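Local structure of tRNA (guanine-N(1)-)-methyltransferase (7KFF) at residues Met75-Pro79 / Thr80-Pro84; Ala260-Glu263 / Arg264-Glu268. The protein catalyses transfer of a methyl group from S-adenosylmethionine to N1 of guanine 37 in tRNA, as a knotted SPOUT-family enzyme working as a dimer. All blocks are in the same frame, centred on the assembly; numbering follows the deposited sequence.

Interaction 1 of 2, residues Met75-Pro79 / Thr80-Pro84; sequences MVMKP and TVWGP
The indole of Trp82 meets Met77, a selenomethionine, along the edge of its five-membered ring. Met77 CB lies in the ring plane, 3.5 Å from Trp82 NE1, and the selenium sits beside the same nitrogen, in a Met-aromatic contact of the edge kind with SE 4.7 Å from the centroid of the five-membered ring. Val176 of helix 174-180 and Leu53 also touch this indole. With CG anti to its carbonyl carbon (chi1 -57°), Met77 sends its chain past the indole nitrogen before bending at the selenium.

This is a strand-to-helix junction: helix 79-90 begins just after strand 76-77, with Lys78 at its N-cap position. Trp82 N reaches Lys78 O at 3.0 Å, in the carbonyl plane and nearly straight, while Val81 N comes from above that plane at 3.3 Å. Gly83 N bonds to Pro79 O at 2.9 Å. Pro79 packs on Trp245 of the second subunit. Backbone bonds to Gly171 and Asp173 hold Met77, whose side chain is about 7 Å from bound S-adenosyl-L-homocysteine.

Lys78 O and Pro79 O are thus satisfied, whereas Trp82 NE1 is buried without a hydrogen-bond partner; Met77 SE and CB probably offer it no more than weak polar or dispersion contact.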
# COMPACT_ATOMS: atom_id res chain seq x y z
N MSE A 75 7.58 -3.77 21.57
CA MSE A 75 7.41 -2.49 22.23
C MSE A 75 6.16 -1.84 21.71
O MSE A 75 5.79 -2.05 20.56
CB MSE A 75 8.63 -1.62 21.95
CG MSE A 75 9.93 -2.22 22.49
SE MSE A 75 9.99 -2.49 24.42
CE MSE A 75 10.62 -0.66 24.90
N VAL A 76 5.54 -1.03 22.55
CA VAL A 76 4.31 -0.30 22.24
C VAL A 76 4.59 1.17 22.42
O VAL A 76 5.25 1.57 23.38
CB VAL A 76 3.18 -0.75 23.18
CG1 VAL A 76 1.92 0.05 22.97
CG2 VAL A 76 2.91 -2.24 23.02
N MSE A 77 4.10 1.99 21.50
CA MSE A 77 4.35 3.42 21.64
C MSE A 77 3.51 4.08 22.73
O MSE A 77 2.34 3.72 22.93
CB MSE A 77 4.14 4.15 20.34
CG MSE A 77 5.00 3.65 19.18
SE MSE A 77 4.88 4.53 17.50
CE MSE A 77 6.64 5.25 17.26
N LYS A 78 4.13 5.07 23.39
CA LYS A 78 3.67 5.56 24.68
C LYS A 78 2.55 6.58 24.56
O LYS A 78 2.69 7.55 23.80
CB LYS A 78 4.84 6.27 25.39
CG LYS A 78 5.95 5.37 25.89
CD LYS A 78 7.06 6.22 26.54
CE LYS A 78 7.89 5.45 27.53
NZ LYS A 78 9.03 6.27 28.06
N PRO A 79 1.47 6.43 25.33
CA PRO A 79 0.43 7.48 25.33
C PRO A 79 0.91 8.82 25.83
O PRO A 79 0.41 9.85 25.36
CB PRO A 79 -0.67 6.92 26.25
CG PRO A 79 -0.35 5.56 26.51
CD PRO A 79 1.09 5.27 26.14
N THR A 80 1.84 8.85 26.78
CA THR A 80 2.29 10.13 27.34
C THR A 80 3.10 10.96 26.35
O THR A 80 3.34 12.15 26.59
CB THR A 80 3.09 9.92 28.62
OG1 THR A 80 4.19 9.04 28.33
CG2 THR A 80 2.21 9.31 29.74
N VAL A 81 3.52 10.36 25.23
CA VAL A 81 4.14 11.08 24.11
C VAL A 81 3.12 11.36 23.02
O VAL A 81 2.99 12.50 22.56
CB VAL A 81 5.35 10.28 23.59
CG1 VAL A 81 6.00 11.01 22.42
CG2 VAL A 81 6.36 10.05 24.72
N TRP A 82 2.34 10.34 22.63
CA TRP A 82 1.38 10.50 21.54
C TRP A 82 0.26 11.49 21.86
O TRP A 82 -0.19 12.22 20.97
CB TRP A 82 0.78 9.15 21.15
CG TRP A 82 1.57 8.50 20.09
CD1 TRP A 82 2.40 7.42 20.21
CD2 TRP A 82 1.62 8.91 18.73
NE1 TRP A 82 2.96 7.12 18.98
CE2 TRP A 82 2.51 8.03 18.06
CE3 TRP A 82 1.02 9.93 18.00
CZ2 TRP A 82 2.80 8.16 16.71
CZ3 TRP A 82 1.30 10.05 16.66
CH2 TRP A 82 2.21 9.18 16.04
N GLY A 83 -0.27 11.47 23.07
CA GLY A 83 -1.39 12.33 23.40
C GLY A 83 -1.06 13.80 23.22
O GLY A 83 -1.75 14.54 22.49
N PRO A 84 0.01 14.27 23.86
CA PRO A 84 0.42 15.67 23.65
C PRO A 84 0.73 16.00 22.20
O PRO A 84 0.39 17.10 21.75
CB PRO A 84 1.64 15.81 24.58
CG PRO A 84 1.35 14.80 25.68
CD PRO A 84 0.75 13.64 24.97

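Interaction 2 of 2, residues Ala260-Glu263 / Arg264-Glu268; sequences AKIE and RWRRE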
# COMPACT_ATOMS: atom_id res chain seq x y z
N ALA A 260 -16.48 2.42 -32.17
CA ALA A 260 -17.38 1.46 -31.54
C ALA A 260 -16.67 0.14 -31.26
O ALA A 260 -16.82 -0.44 -30.17
CB ALA A 260 -18.62 1.24 -32.41
N LYS A 261 -15.90 -0.36 -32.23
CA LYS A 261 -15.20 -1.63 -32.02
C LYS A 261 -14.08 -1.47 -31.00
O LYS A 261 -13.80 -2.40 -30.23
CB LYS A 261 -14.60 -2.13 -33.33
CG LYS A 261 -15.62 -2.52 -34.39
CD LYS A 261 -14.89 -2.99 -35.64
CE LYS A 261 -15.09 -4.47 -35.88
NZ LYS A 261 -16.49 -4.76 -36.31
N ILE A 262 -13.40 -0.33 -31.00
CA ILE A 262 -12.35 -0.10 -30.02
C ILE A 262 -12.95 -0.08 -28.62
O ILE A 262 -12.39 -0.66 -27.68
CB ILE A 262 -11.57 1.18 -30.34
CG1 ILE A 262 -10.73 0.97 -31.60
CG2 ILE A 262 -10.71 1.59 -29.14
CD1 ILE A 262 -10.25 2.25 -32.24
N GLU A 263 -14.10 0.57 -28.46
CA GLU A 263 -14.72 0.64 -27.14
C GLU A 263 -15.17 -0.74 -26.68
O GLU A 263 -15.02 -1.08 -25.50
CB GLU A 263 -15.89 1.63 -27.16
CG GLU A 263 -16.13 2.31 -25.81
CD GLU A 263 -14.85 2.87 -25.19
OE1 GLU A 263 -13.99 3.40 -25.94
OE2 GLU A 263 -14.68 2.76 -23.96
N ARG A 264 -15.70 -1.56 -27.59
CA ARG A 264 -16.07 -2.92 -27.19
C ARG A 264 -14.83 -3.73 -26.81
O ARG A 264 -14.86 -4.49 -25.83
CB ARG A 264 -16.84 -3.63 -28.31
CG ARG A 264 -17.22 -5.07 -27.97
CD ARG A 264 -18.12 -5.14 -26.73
NE ARG A 264 -18.20 -6.49 -26.17
CZ ARG A 264 -18.76 -6.79 -25.00
NH1 ARG A 264 -19.29 -5.83 -24.26
NH2 ARG A 264 -18.77 -8.04 -24.58
N TRP A 265 -13.74 -3.59 -27.57
CA TRP A 265 -12.50 -4.27 -27.23
C TRP A 265 -12.04 -3.89 -25.84
O TRP A 265 -11.62 -4.75 -25.05
CB TRP A 265 -11.42 -3.95 -28.28
CG TRP A 265 -10.06 -4.53 -27.96
CD1 TRP A 265 -9.57 -5.75 -28.34
CD2 TRP A 265 -9.02 -3.91 -27.19
NE1 TRP A 265 -8.29 -5.93 -27.85
CE2 TRP A 265 -7.93 -4.80 -27.15
CE3 TRP A 265 -8.91 -2.68 -26.55
CZ2 TRP A 265 -6.75 -4.51 -26.48
CZ3 TRP A 265 -7.72 -2.38 -25.88
CH2 TRP A 265 -6.67 -3.30 -25.85
N ARG A 266 -12.11 -2.60 -25.50
CA ARG A 266 -11.67 -2.17 -24.18
C ARG A 266 -12.51 -2.83 -23.09
O ARG A 266 -11.98 -3.26 -22.06
CB ARG A 266 -11.75 -0.65 -24.04
CG ARG A 266 -10.82 0.16 -24.94
CD ARG A 266 -10.65 1.55 -24.34
NE ARG A 266 -10.72 2.66 -25.29
CZ ARG A 266 -9.67 3.18 -25.93
NH1 ARG A 266 -9.84 4.20 -26.75
NH2 ARG A 266 -8.46 2.67 -25.76
N ARG A 267 -13.82 -2.94 -23.31
CA ARG A 267 -14.68 -3.60 -22.33
C ARG A 267 -14.34 -5.08 -22.21
O ARG A 267 -14.21 -5.61 -21.09
CB ARG A 267 -16.14 -3.42 -22.73
CG ARG A 267 -17.12 -4.16 -21.86
CD ARG A 267 -17.49 -3.34 -20.67
NE ARG A 267 -18.47 -4.03 -19.83
CZ ARG A 267 -18.77 -3.63 -18.60
NH1 ARG A 267 -18.18 -2.57 -18.09
NH2 ARG A 267 -19.65 -4.31 -17.89
N GLU A 268 -14.17 -5.77 -23.34
CA GLU A 268 -13.78 -7.17 -23.29
C GLU A 268 -12.48 -7.36 -22.51
O GLU A 268 -12.37 -8.26 -21.68
CB GLU A 268 -13.64 -7.73 -24.71
CG GLU A 268 -14.96 -7.84 -25.45
CD GLU A 268 -14.79 -8.23 -26.92
OE1 GLU A 268 -13.64 -8.25 -27.42
OE2 GLU A 268 -15.80 -8.51 -27.57
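Arg266 runs alongside Ile262 and ends beside Glu263, so one guanidinium meets a greasy neighbour and a charged one. Ile262 CG2 lies 3.6 Å above one face of that group, offset toward its rim, and is 3.6 Å from Arg266 NH1. This branch is anti to the backbone N of Ile262. The two side chains point the same way. Arg266 has CG anti to its carbonyl carbon and bends at chi3 (-137°), which brings the guanidinium face to Ile262 and NE to Glu263. At the edge, in the guanidinium plane, Glu263 OE1 faces Arg266 NE at 3.4 Å: a salt bridge whose hydrogen bond is weak though fairly straight. Glu263 reaches it by a sharp bend at chi2 (49°), and its carboxylate is turned 54° from the guanidinium.

On another side of the helix Arg264 also bends at chi2, and its NE makes a salt bridge to Glu268 OE2 at 3.4 Å, its hydrogen bond weak. The stronger partner of Arg264 is Asp291, which binds its NH1 and also takes NH2 of Arg267; a single carboxylate thus draws in two arginines. Beneath the side chains regular i to i+4 bonds run on, among them Trp265 N to Lys261 O at 2.9 Å.

Helix 259-277 belongs, with helices 279-283 and 289-299, to the C-terminal helical part of the TrmD chain, set apart from the knotted SPOUT sheet domain. Trp265 leans on loop residues Pro251, Val253 and Leu254, after the hairpin of strands 244-245 and 248-249. Ile262 packs on Gly70 and Arg266 on Phe69 of the second subunit, where Arg266 NH1 also makes weak hydrogen bonds to Gly70 O and Gly71 O. Arg264 and Glu268 turn to Tyr294 of helix 289-299.

Following the chain from the N terminus, interaction 1 comes first, where strand 76-77, paired with strand 65-66, hands over to helix 79-90. Interaction 2 opens far later, within helix 259-277. Each is local and closes no large loop; the two stand in series, neither nested nor crossed. Their centres are 54 Å apart, on opposite sides of the chain's centre; of the parallel sheet, four of its six strands (137-141, 146-147, 161-165 and 185-190) come between them in sequence. What they share is the dimer: residues 75-84 meet Ser238, Trp245 and Arg246 of the second subunit, the last two in its small hairpin, and residues 260-268 meet its loop around Gly70, so both lie against the second subunit, from different parts of the chain.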